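Local coordinates for protein putative hydrolase (Acinetobacter sp. NBRC 100985, PDB 4XUK) that probably hydrolyses organophosphate triesters and lactones at a two-zinc centre in a metallo-beta-lactamase fold, at residues Val101-Leu106 with Asp185-Lys190; Val132-Ala137 with Thr179-Asp184; Ser138-Pro143 with Gly159-Ile164; Asp228-Ala233 with Thr246-Phe251. The protein carries 2 engineered substitutions. One frame throughout, in Å; residues are numbered along the deposited sequence.

Contact 1: residues Val101-Leu106 with Asp185-Lys190; sequences VDTILL and DIQGFK
I186 meets L105 through its CG2 methyl, 3.9 Å from L105 CD2, as the two side chains slide past each other in opposite directions. Its beta-branch suits a strand, and because CG2 stands anti to the backbone N, this methyl lies beside the carbonyl carbon and faces strand 103-105. Y131 of the next strand also packs on I186. Q187 follows with the polar part of the contact. Its amide NE2 donates to T103 OG1 over 2.8 Å, almost straight at 173°, and OG1 lies only 4° out of the amide plane. Q187 CG also lies 3.5 Å from T103 OG1, and the bend at chi2 (-85°) turns CD toward the hydroxyl, while OE1 has a weak bond to S68. T103 suits its place in combining a hydroxyl to accept with a beta-branched strand residue. The contact joins the two beta-sheets of the metallo-beta-lactamase sandwich: T103 and L105 belong to one, and 185-190 is a tight hairpin at the edge of the other, closed by a type I' turn. Q187 and G188 are the inner residues of that turn, and G188 suits the second by tolerating its positive phi. F189 then leads into the next strand and turns one ring face to L105. CD1 of L105 sits 4.2 Å from the F189 ring centroid, a CH-pi contact offset toward the rim, with I70 and I72 also packed on the phenyl.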
loop_
_atom_site.group_PDB
_atom_site.type_symbol
_atom_site.label_atom_id
_atom_site.label_comp_id
_atom_site.label_asym_id
_atom_site.label_seq_id
_atom_site.Cartn_x
_atom_site.Cartn_y
_atom_site.Cartn_z
ATOM N N VAL A 101 -18.691 17.445 -7.392
ATOM C CA VAL A 101 -19.077 16.201 -8.057
ATOM C C VAL A 101 -20.285 16.429 -8.980
ATOM O O VAL A 101 -21.376 16.802 -8.526
ATOM C CB VAL A 101 -19.371 15.086 -7.047
ATOM C CG1 VAL A 101 -19.735 13.791 -7.778
ATOM C CG2 VAL A 101 -18.150 14.872 -6.132
ATOM N N ASP A 102 -20.042 16.237 -10.269
ATOM C CA ASP A 102 -20.975 16.401 -11.399
ATOM C C ASP A 102 -21.743 15.118 -11.776
ATOM O O ASP A 102 -22.832 15.168 -12.236
ATOM C CB ASP A 102 -20.223 16.746 -12.699
ATOM C CG ASP A 102 -19.336 17.875 -12.561
ATOM O OD1 ASP A 102 -19.786 18.924 -12.158
ATOM O OD2 ASP A 102 -18.174 17.726 -12.815
ATOM N N THR A 103 -21.062 13.995 -11.646
ATOM C CA THR A 103 -21.540 12.693 -12.026
ATOM C C THR A 103 -21.131 11.598 -11.023
ATOM O O THR A 103 -20.024 11.565 -10.539
ATOM C CB THR A 103 -21.027 12.286 -13.396
ATOM O OG1 THR A 103 -21.243 13.308 -14.320
ATOM C CG2 THR A 103 -21.675 11.015 -13.870
ATOM N N ILE A 104 -22.055 10.698 -10.762
ATOM C CA ILE A 104 -21.769 9.538 -9.929
ATOM C C ILE A 104 -22.120 8.284 -10.726
ATOM O O ILE A 104 -23.245 8.142 -11.197
ATOM C CB ILE A 104 -22.580 9.580 -8.608
ATOM C CG1 ILE A 104 -22.177 10.809 -7.781
ATOM C CG2 ILE A 104 -22.413 8.274 -7.813
ATOM C CD1 ILE A 104 -22.973 11.012 -6.502
ATOM N N LEU A 105 -21.140 7.402 -10.905
ATOM C CA LEU A 105 -21.379 6.112 -11.552
ATOM C C LEU A 105 -21.395 5.016 -10.490
ATOM O O LEU A 105 -20.472 4.902 -9.671
ATOM C CB LEU A 105 -20.305 5.805 -12.599
ATOM C CG LEU A 105 -20.043 6.876 -13.651
ATOM C CD1 LEU A 105 -18.884 6.479 -14.556
ATOM C CD2 LEU A 105 -21.288 7.228 -14.445
ATOM N N LEU A 106 -22.450 4.217 -10.504
ATOM C CA LEU A 106 -22.582 3.122 -9.553
ATOM C C LEU A 106 -22.321 1.797 -10.257
ATOM O O LEU A 106 -22.940 1.503 -11.277
ATOM C CB LEU A 106 -23.993 3.127 -8.943
ATOM C CG LEU A 106 -24.322 4.392 -8.141
ATOM C CD1 LEU A 106 -25.727 4.332 -7.587
ATOM C CD2 LEU A 106 -23.305 4.635 -7.014
ATOM N N ASP A 185 -21.924 5.613 -23.479
ATOM C CA ASP A 185 -20.736 6.234 -22.910
ATOM C C ASP A 185 -21.225 7.357 -22.010
ATOM O O ASP A 185 -22.112 8.116 -22.400
ATOM C CB ASP A 185 -19.854 6.820 -24.011
ATOM C CG ASP A 185 -18.836 5.828 -24.556
ATOM O OD1 ASP A 185 -19.003 4.599 -24.383
ATOM O OD2 ASP A 185 -17.857 6.292 -25.183
ATOM N N ILE A 186 -20.664 7.459 -20.810
ATOM C CA ILE A 186 -21.032 8.532 -19.889
ATOM C C ILE A 186 -19.786 9.265 -19.433
ATOM O O ILE A 186 -18.925 8.664 -18.788
ATOM C CB ILE A 186 -21.739 7.975 -18.646
ATOM C CG1 ILE A 186 -22.910 7.087 -19.062
ATOM C CG2 ILE A 186 -22.179 9.119 -17.724
ATOM C CD1 ILE A 186 -23.336 6.099 -18.014
ATOM N N GLN A 187 -19.701 10.555 -19.768
ATOM C CA GLN A 187 -18.569 11.405 -19.384
ATOM C C GLN A 187 -17.244 10.841 -19.873
ATOM O O GLN A 187 -16.210 10.997 -19.213
ATOM C CB GLN A 187 -18.514 11.586 -17.863
ATOM C CG GLN A 187 -19.651 12.418 -17.280
ATOM C CD GLN A 187 -19.372 13.913 -17.341
ATOM O OE1 GLN A 187 -18.698 14.397 -18.255
ATOM N NE2 GLN A 187 -19.898 14.652 -16.370
ATOM N N GLY A 188 -17.282 10.170 -21.020
ATOM C CA GLY A 188 -16.084 9.583 -21.590
ATOM C C GLY A 188 -15.764 8.212 -21.028
ATOM O O GLY A 188 -14.789 7.585 -21.447
ATOM N N PHE A 189 -16.572 7.747 -20.077
ATOM C CA PHE A 189 -16.408 6.400 -19.543
ATOM C C PHE A 189 -17.182 5.404 -20.386
ATOM O O PHE A 189 -18.306 5.683 -20.815
ATOM C CB PHE A 189 -16.888 6.312 -18.085
ATOM C CG PHE A 189 -16.004 7.040 -17.105
ATOM C CD1 PHE A 189 -16.055 8.429 -16.994
ATOM C CD2 PHE A 189 -15.128 6.336 -16.295
ATOM C CE1 PHE A 189 -15.244 9.103 -16.083
ATOM C CE2 PHE A 189 -14.321 6.994 -15.388
ATOM C CZ PHE A 189 -14.372 8.382 -15.282
ATOM N N LYS A 190 -16.596 4.250 -20.624
ATOM C CA LYS A 190 -17.279 3.169 -21.275
ATOM C C LYS A 190 -17.872 2.157 -20.284
ATOM O O LYS A 190 -17.239 1.730 -19.375
ATOM C CB LYS A 190 -16.381 2.496 -22.252
ATOM C CG LYS A 190 -17.044 1.345 -22.889
ATOM C CD LYS A 190 -16.186 0.720 -23.934
ATOM C CE LYS A 190 -16.778 -0.579 -24.404
ATOM N NZ LYS A 190 -16.078 -0.826 -25.668
#

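Contact 2: residues Val132-Ala137 with Thr179-Asp184; sequences VSNDEA and TYKLGD
S133 and Y180 are bridged in parallel where strand 177-180 runs beside strand 129-133. V132 O accepts from Y180 N at 3.3 Å, a long bond bent to 138°, and T179 CA adds a CA-H...O contact to it. Y180 O accepts from N134 N at 2.8 Å, the shorter and straighter of the two bonds. S133 N donates to a water at 2.9 Å. The S133 hydroxyl N-caps helix 134-141, accepting from E136 N at 3.0 Å and bonding to G200 O; a short serine suits both duties. Y180 CG lies between the backbone N and the carbonyl carbon (chi1 61°); its ring sets one face over S133 CA, 3.7 Å from the centroid, and its hydroxyl bonds to that of Y204. A second water donates to D135 OD2. The modelled 1.5 Å between N134 ND2 and K181 CD makes the placing of those two side chains doubtful, and with it the K181 NZ bond to that water. K181 N is held by D184 OD2 across a type II turn. Strand pairing in this beta-alpha-beta crossover, through helices 134-141 and 151-173, thus rests on the two backbone bonds and needs nothing from the doubtful N134-K181 pair.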
loop_
_atom_site.group_PDB
_atom_site.type_symbol
_atom_site.label_atom_id
_atom_site.label_comp_id
_atom_site.label_asym_id
_atom_site.label_seq_id
_atom_site.Cartn_x
_atom_site.Cartn_y
_atom_site.Cartn_z
ATOM N N VAL A 132 -26.726 4.251 -12.976
ATOM C CA VAL A 132 -26.526 2.829 -12.702
ATOM C C VAL A 132 -27.167 2.097 -13.887
ATOM O O VAL A 132 -27.983 2.688 -14.613
ATOM C CB VAL A 132 -27.185 2.443 -11.355
ATOM C CG1 VAL A 132 -28.712 2.498 -11.481
ATOM C CG2 VAL A 132 -26.699 1.080 -10.868
ATOM N N SER A 133 -26.804 0.838 -14.121
ATOM C CA SER A 133 -27.314 0.166 -15.314
ATOM C C SER A 133 -28.823 -0.083 -15.244
ATOM O O SER A 133 -29.390 -0.266 -14.160
ATOM C CB SER A 133 -26.582 -1.149 -15.570
ATOM O OG SER A 133 -27.141 -2.197 -14.801
ATOM N N ASN A 134 -29.440 -0.086 -16.402
ATOM C CA ASN A 134 -30.827 -0.465 -16.582
ATOM C C ASN A 134 -31.190 -1.787 -15.909
ATOM O O ASN A 134 -32.115 -1.870 -15.168
ATOM C CB ASN A 134 -31.203 -0.487 -18.078
ATOM C CG ASN A 134 -30.339 -1.449 -18.916
ATOM O OD1 ASN A 134 -29.255 -1.832 -18.553
ATOM N ND2 ASN A 134 -30.843 -1.809 -20.057
ATOM N N ASP A 135 -30.383 -2.790 -16.180
ATOM C CA ASP A 135 -30.588 -4.125 -15.622
ATOM C C ASP A 135 -30.524 -4.094 -14.092
ATOM O O ASP A 135 -31.283 -4.784 -13.414
ATOM C CB ASP A 135 -29.536 -5.108 -16.161
ATOM C CG ASP A 135 -29.671 -5.364 -17.654
ATOM O OD1 ASP A 135 -30.703 -4.983 -18.242
ATOM O OD2 ASP A 135 -28.738 -5.957 -18.241
ATOM N N GLU A 136 -29.623 -3.280 -13.550
ATOM C CA GLU A 136 -29.416 -3.239 -12.104
ATOM C C GLU A 136 -30.600 -2.592 -11.404
ATOM O O GLU A 136 -31.109 -3.122 -10.416
ATOM C CB GLU A 136 -28.123 -2.491 -11.765
ATOM C CG GLU A 136 -27.820 -2.447 -10.270
ATOM C CD GLU A 136 -27.332 -3.777 -9.710
ATOM O OE1 GLU A 136 -27.103 -4.725 -10.494
ATOM O OE2 GLU A 136 -27.147 -3.871 -8.472
ATOM N N ALA A 137 -31.045 -1.454 -11.927
ATOM C CA ALA A 137 -32.196 -0.755 -11.364
ATOM C C ALA A 137 -33.448 -1.621 -11.489
ATOM O O ALA A 137 -34.276 -1.667 -10.575
ATOM C CB ALA A 137 -32.397 0.573 -12.064
ATOM N N THR A 179 -30.642 5.792 -15.595
ATOM C CA THR A 179 -30.144 4.467 -15.955
ATOM C C THR A 179 -29.583 4.477 -17.374
ATOM O O THR A 179 -29.891 5.378 -18.161
ATOM C CB THR A 179 -31.211 3.363 -15.781
ATOM O OG1 THR A 179 -32.266 3.542 -16.729
ATOM C CG2 THR A 179 -31.789 3.407 -14.370
ATOM N N TYR A 180 -28.740 3.492 -17.688
ATOM C CA TYR A 180 -28.119 3.406 -19.010
ATOM C C TYR A 180 -28.180 1.983 -19.547
ATOM O O TYR A 180 -28.475 1.033 -18.809
ATOM C CB TYR A 180 -26.655 3.876 -18.978
ATOM C CG TYR A 180 -25.777 3.048 -18.062
ATOM C CD1 TYR A 180 -25.301 1.800 -18.459
ATOM C CD2 TYR A 180 -25.433 3.508 -16.798
ATOM C CE1 TYR A 180 -24.518 1.038 -17.626
ATOM C CE2 TYR A 180 -24.635 2.750 -15.951
ATOM C CZ TYR A 180 -24.185 1.519 -16.377
ATOM O OH TYR A 180 -23.398 0.747 -15.549
ATOM N N LYS A 181 -27.827 1.825 -20.799
ATOM C CA LYS A 181 -27.731 0.526 -21.412
ATOM C C LYS A 181 -26.342 0.284 -21.969
ATOM O O LYS A 181 -25.628 1.197 -22.212
ATOM C CB LYS A 181 -28.763 0.429 -22.522
ATOM C CG LYS A 181 -30.119 0.055 -22.025
ATOM C CD LYS A 181 -30.095 -1.275 -21.248
ATOM C CE LYS A 181 -29.179 -2.324 -21.892
ATOM N NZ LYS A 181 -28.119 -2.806 -20.989
ATOM N N LEU A 182 -25.997 -0.951 -22.214
ATOM C CA LEU A 182 -24.772 -1.308 -22.883
ATOM C C LEU A 182 -24.513 -0.417 -24.096
ATOM O O LEU A 182 -25.463 -0.098 -24.740
ATOM C CB LEU A 182 -24.995 -2.723 -23.326
ATOM C CG LEU A 182 -23.824 -3.604 -23.608
ATOM C CD1 LEU A 182 -22.557 -3.175 -22.873
ATOM C CD2 LEU A 182 -24.265 -4.998 -23.292
ATOM N N GLY A 183 -23.268 -0.026 -24.415
ATOM C CA GLY A 183 -23.026 0.820 -25.570
ATOM C C GLY A 183 -23.029 2.289 -25.200
ATOM O O GLY A 183 -22.474 3.122 -25.925
ATOM N N ASP A 184 -23.651 2.613 -24.067
ATOM C CA ASP A 184 -23.715 3.976 -23.589
ATOM C C ASP A 184 -22.343 4.440 -23.083
ATOM O O ASP A 184 -21.646 3.715 -22.450
ATOM C CB ASP A 184 -24.802 4.163 -22.531
ATOM C CG ASP A 184 -26.171 4.288 -23.106
ATOM O OD1 ASP A 184 -26.308 4.206 -24.324
ATOM O OD2 ASP A 184 -27.144 4.455 -22.352
HETATM O O HOH W 1 -24.702 -0.841 -12.913
HETATM O O HOH W 2 -26.891 -5.372 -20.037
#

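Contact 3: residues Ser138-Pro143 with Gly159-Ile164; sequences SFWLDP and GTVEKI
W140 of helix 134-141 packs against T160, V161 and I164 of helix 151-173, and its apolar contacts carry most of the interface. I164 presses its CD1 methyl on one indole face, 3.5 Å from W140 CD2 and offset toward the rim, the two side chains crossing at about a right angle. F139 CE2 lies over the opposite face, so the flat indole is sandwiched. At the indole edge, in its plane, V161 CG2 stands 4.0 Å from W140 CE3, while L141 CD2 touches I164 CG2 at 4.2 Å. Isoleucine's longer branch suits the reach to the face, valine's short one the edge.

Polar atoms meet only carbon across the interface. T160 OG1 approaches W140 CZ3 at 3.1 Å; its chi1 of 120° is nearly eclipsed, so the rotamer is strained or uncertain. V161 CG2 comes within 3.2 Å of W140 O. The indole NE1 instead bonds to E136 OE2, one turn back in its own helix, and Y157 adds a nearly parallel ring.

No hydrogen bond links the segments, and T160 OG1 as modelled is buried without a partner, so these helices are held together here by shape and dispersion rather than by directed bonds.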
loop_
_atom_site.group_PDB
_atom_site.type_symbol
_atom_site.label_atom_id
_atom_site.label_comp_id
_atom_site.label_asym_id
_atom_site.label_seq_id
_atom_site.Cartn_x
_atom_site.Cartn_y
_atom_site.Cartn_z
ATOM N N SER A 138 -33.586 -2.304 -12.620
ATOM C CA SER A 138 -34.737 -3.187 -12.821
ATOM C C SER A 138 -34.843 -4.266 -11.747
ATOM O O SER A 138 -35.931 -4.516 -11.216
ATOM C CB SER A 138 -34.695 -3.832 -14.202
ATOM O OG SER A 138 -35.008 -2.890 -15.204
ATOM N N PHE A 139 -33.722 -4.895 -11.415
ATOM C CA PHE A 139 -33.731 -5.964 -10.423
ATOM C C PHE A 139 -34.092 -5.472 -9.026
ATOM O O PHE A 139 -34.857 -6.126 -8.314
ATOM C CB PHE A 139 -32.370 -6.667 -10.385
ATOM C CG PHE A 139 -32.212 -7.624 -9.236
ATOM C CD1 PHE A 139 -32.814 -8.881 -9.270
ATOM C CD2 PHE A 139 -31.448 -7.281 -8.131
ATOM C CE1 PHE A 139 -32.658 -9.772 -8.218
ATOM C CE2 PHE A 139 -31.289 -8.168 -7.070
ATOM C CZ PHE A 139 -31.895 -9.419 -7.115
ATOM N N TRP A 140 -33.537 -4.331 -8.627
ATOM C CA TRP A 140 -33.731 -3.838 -7.262
ATOM C C TRP A 140 -35.002 -3.014 -7.032
ATOM O O TRP A 140 -35.420 -2.841 -5.882
ATOM C CB TRP A 140 -32.533 -2.997 -6.830
ATOM C CG TRP A 140 -31.277 -3.791 -6.662
ATOM C CD1 TRP A 140 -30.186 -3.788 -7.480
ATOM C CD2 TRP A 140 -30.982 -4.703 -5.597
ATOM N NE1 TRP A 140 -29.230 -4.650 -6.991
ATOM C CE2 TRP A 140 -29.699 -5.223 -5.836
ATOM C CE3 TRP A 140 -31.685 -5.136 -4.470
ATOM C CZ2 TRP A 140 -29.100 -6.148 -4.982
ATOM C CZ3 TRP A 140 -31.093 -6.063 -3.630
ATOM C CH2 TRP A 140 -29.818 -6.558 -3.889
ATOM N N LEU A 141 -35.601 -2.486 -8.098
ATOM C CA LEU A 141 -36.702 -1.532 -7.941
ATOM C C LEU A 141 -38.051 -2.041 -8.470
ATOM O O LEU A 141 -39.034 -1.295 -8.510
ATOM C CB LEU A 141 -36.322 -0.182 -8.569
ATOM C CG LEU A 141 -35.073 0.477 -7.961
ATOM C CD1 LEU A 141 -34.650 1.765 -8.680
ATOM C CD2 LEU A 141 -35.283 0.753 -6.495
ATOM N N ASP A 142 -38.102 -3.315 -8.851
ATOM C CA ASP A 142 -39.362 -3.956 -9.259
ATOM C C ASP A 142 -40.022 -4.639 -8.065
ATOM O O ASP A 142 -39.436 -5.544 -7.465
ATOM C CB ASP A 142 -39.091 -4.967 -10.377
ATOM C CG ASP A 142 -40.339 -5.757 -10.799
ATOM O OD1 ASP A 142 -41.476 -5.391 -10.421
ATOM O OD2 ASP A 142 -40.164 -6.756 -11.532
ATOM N N PRO A 143 -41.212 -4.188 -7.747
ATOM C CA PRO A 143 -42.030 -4.739 -6.667
ATOM C C PRO A 143 -42.439 -6.187 -6.859
ATOM O O PRO A 143 -42.942 -6.754 -5.949
ATOM C CB PRO A 143 -43.260 -3.863 -6.699
ATOM C CG PRO A 143 -43.296 -3.338 -8.059
ATOM C CD PRO A 143 -41.893 -3.101 -8.433
ATOM N N GLY A 159 -34.822 -5.872 2.515
ATOM C CA GLY A 159 -34.053 -5.015 3.397
ATOM C C GLY A 159 -33.114 -4.111 2.632
ATOM O O GLY A 159 -33.062 -2.903 2.895
ATOM N N THR A 160 -32.358 -4.663 1.684
ATOM C CA THR A 160 -31.506 -3.777 0.905
ATOM C C THR A 160 -32.286 -2.888 -0.066
ATOM O O THR A 160 -31.892 -1.750 -0.288
ATOM C CB THR A 160 -30.250 -4.445 0.253
ATOM O OG1 THR A 160 -30.280 -4.302 -1.173
ATOM C CG2 THR A 160 -30.111 -5.882 0.641
ATOM N N VAL A 161 -33.411 -3.368 -0.597
ATOM C CA VAL A 161 -34.275 -2.491 -1.401
ATOM C C VAL A 161 -34.616 -1.191 -0.659
ATOM O O VAL A 161 -34.543 -0.094 -1.236
ATOM C CB VAL A 161 -35.567 -3.203 -1.891
ATOM C CG1 VAL A 161 -36.572 -2.191 -2.431
ATOM C CG2 VAL A 161 -35.226 -4.208 -2.972
ATOM N N GLU A 162 -34.988 -1.293 0.600
ATOM C CA GLU A 162 -35.280 -0.105 1.384
ATOM C C GLU A 162 -34.105 0.871 1.528
ATOM O O GLU A 162 -34.262 2.025 1.384
ATOM C CB GLU A 162 -35.850 -0.437 2.733
ATOM C CG GLU A 162 -36.677 0.684 3.303
ATOM C CD GLU A 162 -38.143 0.709 2.829
ATOM O OE1 GLU A 162 -39.021 0.582 3.662
ATOM O OE2 GLU A 162 -38.432 0.869 1.656
ATOM N N LYS A 163 -32.939 0.350 1.785
ATOM C CA LYS A 163 -31.749 1.200 1.873
ATOM C C LYS A 163 -31.466 1.874 0.533
ATOM O O LYS A 163 -31.065 3.049 0.484
ATOM C CB LYS A 163 -30.534 0.369 2.281
ATOM C CG LYS A 163 -30.657 -0.361 3.619
ATOM C CD LYS A 163 -29.486 -1.345 3.765
ATOM C CE LYS A 163 -29.610 -2.270 4.979
ATOM N NZ LYS A 163 -29.380 -1.561 6.258
ATOM N N ILE A 164 -31.653 1.124 -0.552
ATOM C CA ILE A 164 -31.421 1.652 -1.894
ATOM C C ILE A 164 -32.377 2.809 -2.171
ATOM O O ILE A 164 -31.964 3.868 -2.639
ATOM C CB ILE A 164 -31.618 0.560 -2.972
ATOM C CG1 ILE A 164 -30.511 -0.498 -2.885
ATOM C CG2 ILE A 164 -31.649 1.178 -4.366
ATOM C CD1 ILE A 164 -30.775 -1.758 -3.712
#

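Contact 4: residues Asp228-Ala233 with Thr246-Phe251; sequences DRPETA and TRLKQF
P230, R247 and L248 bury the most surface where the loop after helix 225-228 lies against helix 240-257. R247 reaches the loop with NH1, which donates to P230 O at 3.0 Å and 160°. The oxygen sits at the edge of the guanidinium, 7° from its plane, whereas NH1 is tilted from the carbonyl plane. T232 O is also 3.2 Å from NH1 and has Q226 NE2 as a partner. An arginine suits this place because its long chain, extended until it bends at chi3 (-39°), still offers NE for I219 O. Within the helix, R247 CG lies 3.7 Å above the centre of one face of the F251 ring.

P230 and L248 form the apolar half. L248 CD2 comes 3.6 Å from P230 CB, and the two side chains cross at about a right angle; the compact proline ring makes a firm surface for a leucine methyl. P230 is also the second residue of a type I turn from R229 to T232, a position that its fixed phi fits. There T232 OG1 and T232 N both donate to R229 O, the hydroxyl from 2.7 Å.

Where a buried arginine serves backbone carbonyls of separate loops, the carbonyl dipoles probably offset part of its positive charge.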
loop_
_atom_site.group_PDB
_atom_site.type_symbol
_atom_site.label_atom_id
_atom_site.label_comp_id
_atom_site.label_asym_id
_atom_site.label_seq_id
_atom_site.Cartn_x
_atom_site.Cartn_y
_atom_site.Cartn_z
ATOM N N ASP A 228 -5.203 -16.255 -6.051
ATOM C CA ASP A 228 -4.577 -17.576 -6.157
ATOM C C ASP A 228 -5.569 -18.605 -6.704
ATOM O O ASP A 228 -5.189 -19.498 -7.460
ATOM C CB ASP A 228 -4.058 -18.042 -4.787
ATOM C CG ASP A 228 -2.858 -17.247 -4.304
ATOM O OD1 ASP A 228 -2.653 -16.107 -4.778
ATOM O OD2 ASP A 228 -2.120 -17.758 -3.429
ATOM N N ARG A 229 -6.838 -18.476 -6.319
ATOM C CA ARG A 229 -7.877 -19.379 -6.795
ATOM C C ARG A 229 -9.064 -18.590 -7.350
ATOM O O ARG A 229 -10.117 -18.521 -6.713
ATOM C CB ARG A 229 -8.337 -20.279 -5.653
ATOM C CG ARG A 229 -9.075 -21.520 -6.117
ATOM C CD ARG A 229 -8.090 -22.637 -6.441
ATOM N NE ARG A 229 -7.414 -23.077 -5.230
ATOM C CZ ARG A 229 -7.684 -24.213 -4.593
ATOM N NH1 ARG A 229 -8.603 -25.051 -5.066
ATOM N NH2 ARG A 229 -7.021 -24.515 -3.486
ATOM N N PRO A 230 -8.912 -18.010 -8.555
ATOM C CA PRO A 230 -9.925 -17.088 -9.082
ATOM C C PRO A 230 -11.301 -17.728 -9.303
ATOM O O PRO A 230 -12.281 -16.999 -9.425
ATOM C CB PRO A 230 -9.330 -16.638 -10.425
ATOM C CG PRO A 230 -8.370 -17.700 -10.809
ATOM C CD PRO A 230 -7.800 -18.207 -9.506
ATOM N N GLU A 231 -11.385 -19.039 -9.335
ATOM C CA GLU A 231 -12.646 -19.770 -9.458
ATOM C C GLU A 231 -13.501 -19.763 -8.201
ATOM O O GLU A 231 -14.574 -20.203 -8.209
ATOM C CB GLU A 231 -12.379 -21.178 -9.944
ATOM C CG GLU A 231 -11.665 -22.015 -8.933
ATOM C CD GLU A 231 -10.137 -22.030 -9.059
ATOM O OE1 GLU A 231 -9.588 -23.098 -8.795
ATOM O OE2 GLU A 231 -9.495 -21.025 -9.373
ATOM N N THR A 232 -12.997 -19.173 -7.145
ATOM C CA THR A 232 -13.687 -19.149 -5.856
ATOM C C THR A 232 -14.768 -18.067 -5.785
ATOM O O THR A 232 -14.467 -16.876 -5.810
ATOM C CB THR A 232 -12.680 -18.883 -4.713
ATOM O OG1 THR A 232 -11.585 -19.809 -4.803
ATOM C CG2 THR A 232 -13.354 -19.002 -3.350
ATOM N N ALA A 233 -16.028 -18.470 -5.674
ATOM C CA ALA A 233 -17.102 -17.497 -5.516
ATOM C C ALA A 233 -17.189 -17.007 -4.066
ATOM O O ALA A 233 -16.520 -17.538 -3.170
ATOM C CB ALA A 233 -18.425 -18.093 -5.969
ATOM N N THR A 246 -17.519 -14.211 -14.927
ATOM C CA THR A 246 -17.179 -12.817 -15.185
ATOM C C THR A 246 -15.766 -12.477 -14.714
ATOM O O THR A 246 -14.996 -11.861 -15.452
ATOM C CB THR A 246 -18.171 -11.869 -14.519
ATOM O OG1 THR A 246 -19.445 -11.992 -15.163
ATOM C CG2 THR A 246 -17.695 -10.431 -14.659
ATOM N N ARG A 247 -15.414 -12.873 -13.493
ATOM C CA ARG A 247 -14.063 -12.608 -12.994
ATOM C C ARG A 247 -12.979 -13.278 -13.846
ATOM O O ARG A 247 -11.978 -12.648 -14.194
ATOM C CB ARG A 247 -13.918 -13.048 -11.536
ATOM C CG ARG A 247 -12.471 -12.963 -11.011
ATOM C CD ARG A 247 -12.379 -13.491 -9.575
ATOM N NE ARG A 247 -13.566 -13.056 -8.874
ATOM C CZ ARG A 247 -14.539 -13.850 -8.445
ATOM N NH1 ARG A 247 -14.471 -15.185 -8.564
ATOM N NH2 ARG A 247 -15.579 -13.294 -7.864
ATOM N N LEU A 248 -13.142 -14.533 -14.179
ATOM C CA LEU A 248 -12.176 -15.211 -14.970
ATOM C C LEU A 248 -11.964 -14.548 -16.322
ATOM O O LEU A 248 -10.896 -14.419 -16.783
ATOM C CB LEU A 248 -12.578 -16.646 -15.125
ATOM C CG LEU A 248 -12.524 -17.531 -13.899
ATOM C CD1 LEU A 248 -13.109 -18.877 -14.264
ATOM C CD2 LEU A 248 -11.120 -17.654 -13.359
ATOM N N LYS A 249 -13.030 -14.105 -16.934
ATOM C CA LYS A 249 -12.909 -13.366 -18.189
ATOM C C LYS A 249 -12.141 -12.060 -18.017
ATOM O O LYS A 249 -11.260 -11.733 -18.820
ATOM C CB LYS A 249 -14.286 -13.060 -18.778
ATOM C CG LYS A 249 -14.278 -13.060 -20.291
ATOM C CD LYS A 249 -14.704 -11.746 -20.857
ATOM C CE LYS A 249 -16.146 -11.457 -20.517
ATOM N NZ LYS A 249 -16.596 -10.221 -21.206
ATOM N N GLN A 250 -12.486 -11.295 -16.985
ATOM C CA GLN A 250 -11.888 -9.978 -16.827
ATOM C C GLN A 250 -10.432 -10.066 -16.369
ATOM O O GLN A 250 -9.596 -9.312 -16.851
ATOM C CB GLN A 250 -12.724 -9.104 -15.881
ATOM C CG GLN A 250 -14.136 -8.816 -16.411
ATOM C CD GLN A 250 -14.129 -8.121 -17.770
ATOM O OE1 GLN A 250 -14.952 -8.413 -18.640
ATOM N NE2 GLN A 250 -13.198 -7.200 -17.954
ATOM N N PHE A 251 -10.130 -10.984 -15.453
ATOM C CA PHE A 251 -8.759 -11.129 -14.955
ATOM C C PHE A 251 -7.830 -11.590 -16.072
ATOM O O PHE A 251 -6.665 -11.192 -16.132
ATOM C CB PHE A 251 -8.698 -12.114 -13.778
ATOM C CG PHE A 251 -9.059 -11.501 -12.449
ATOM C CD1 PHE A 251 -9.768 -10.305 -12.378
ATOM C CD2 PHE A 251 -8.681 -12.129 -11.269
ATOM C CE1 PHE A 251 -10.100 -9.749 -11.140
ATOM C CE2 PHE A 251 -8.995 -11.583 -10.038
ATOM C CZ PHE A 251 -9.711 -10.397 -9.971
#

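Contacts 1, 2 and 3 are nested along the chain, 3 within 2 within 1. Contacts 1 and 2 lie 12 Å apart between centres and touch directly, I186 CD1 standing 3.5 Å from Y180 CD2. Contact 3 continues from contact 2 along helix 134-141, their centres 16 Å apart. Contact 4 comes later in the chain, its centre 23 to 27 Å from the others. Contacts 2, 3 and 4 each place a side chain within about 11 Å of a zinc ion: W140 about 8, R247 about 10 and V132 about 11 Å. E136 touches zinc ligand H108 and holds L109 N, while I219, the partner of R247, directly follows D218, which binds both zincs.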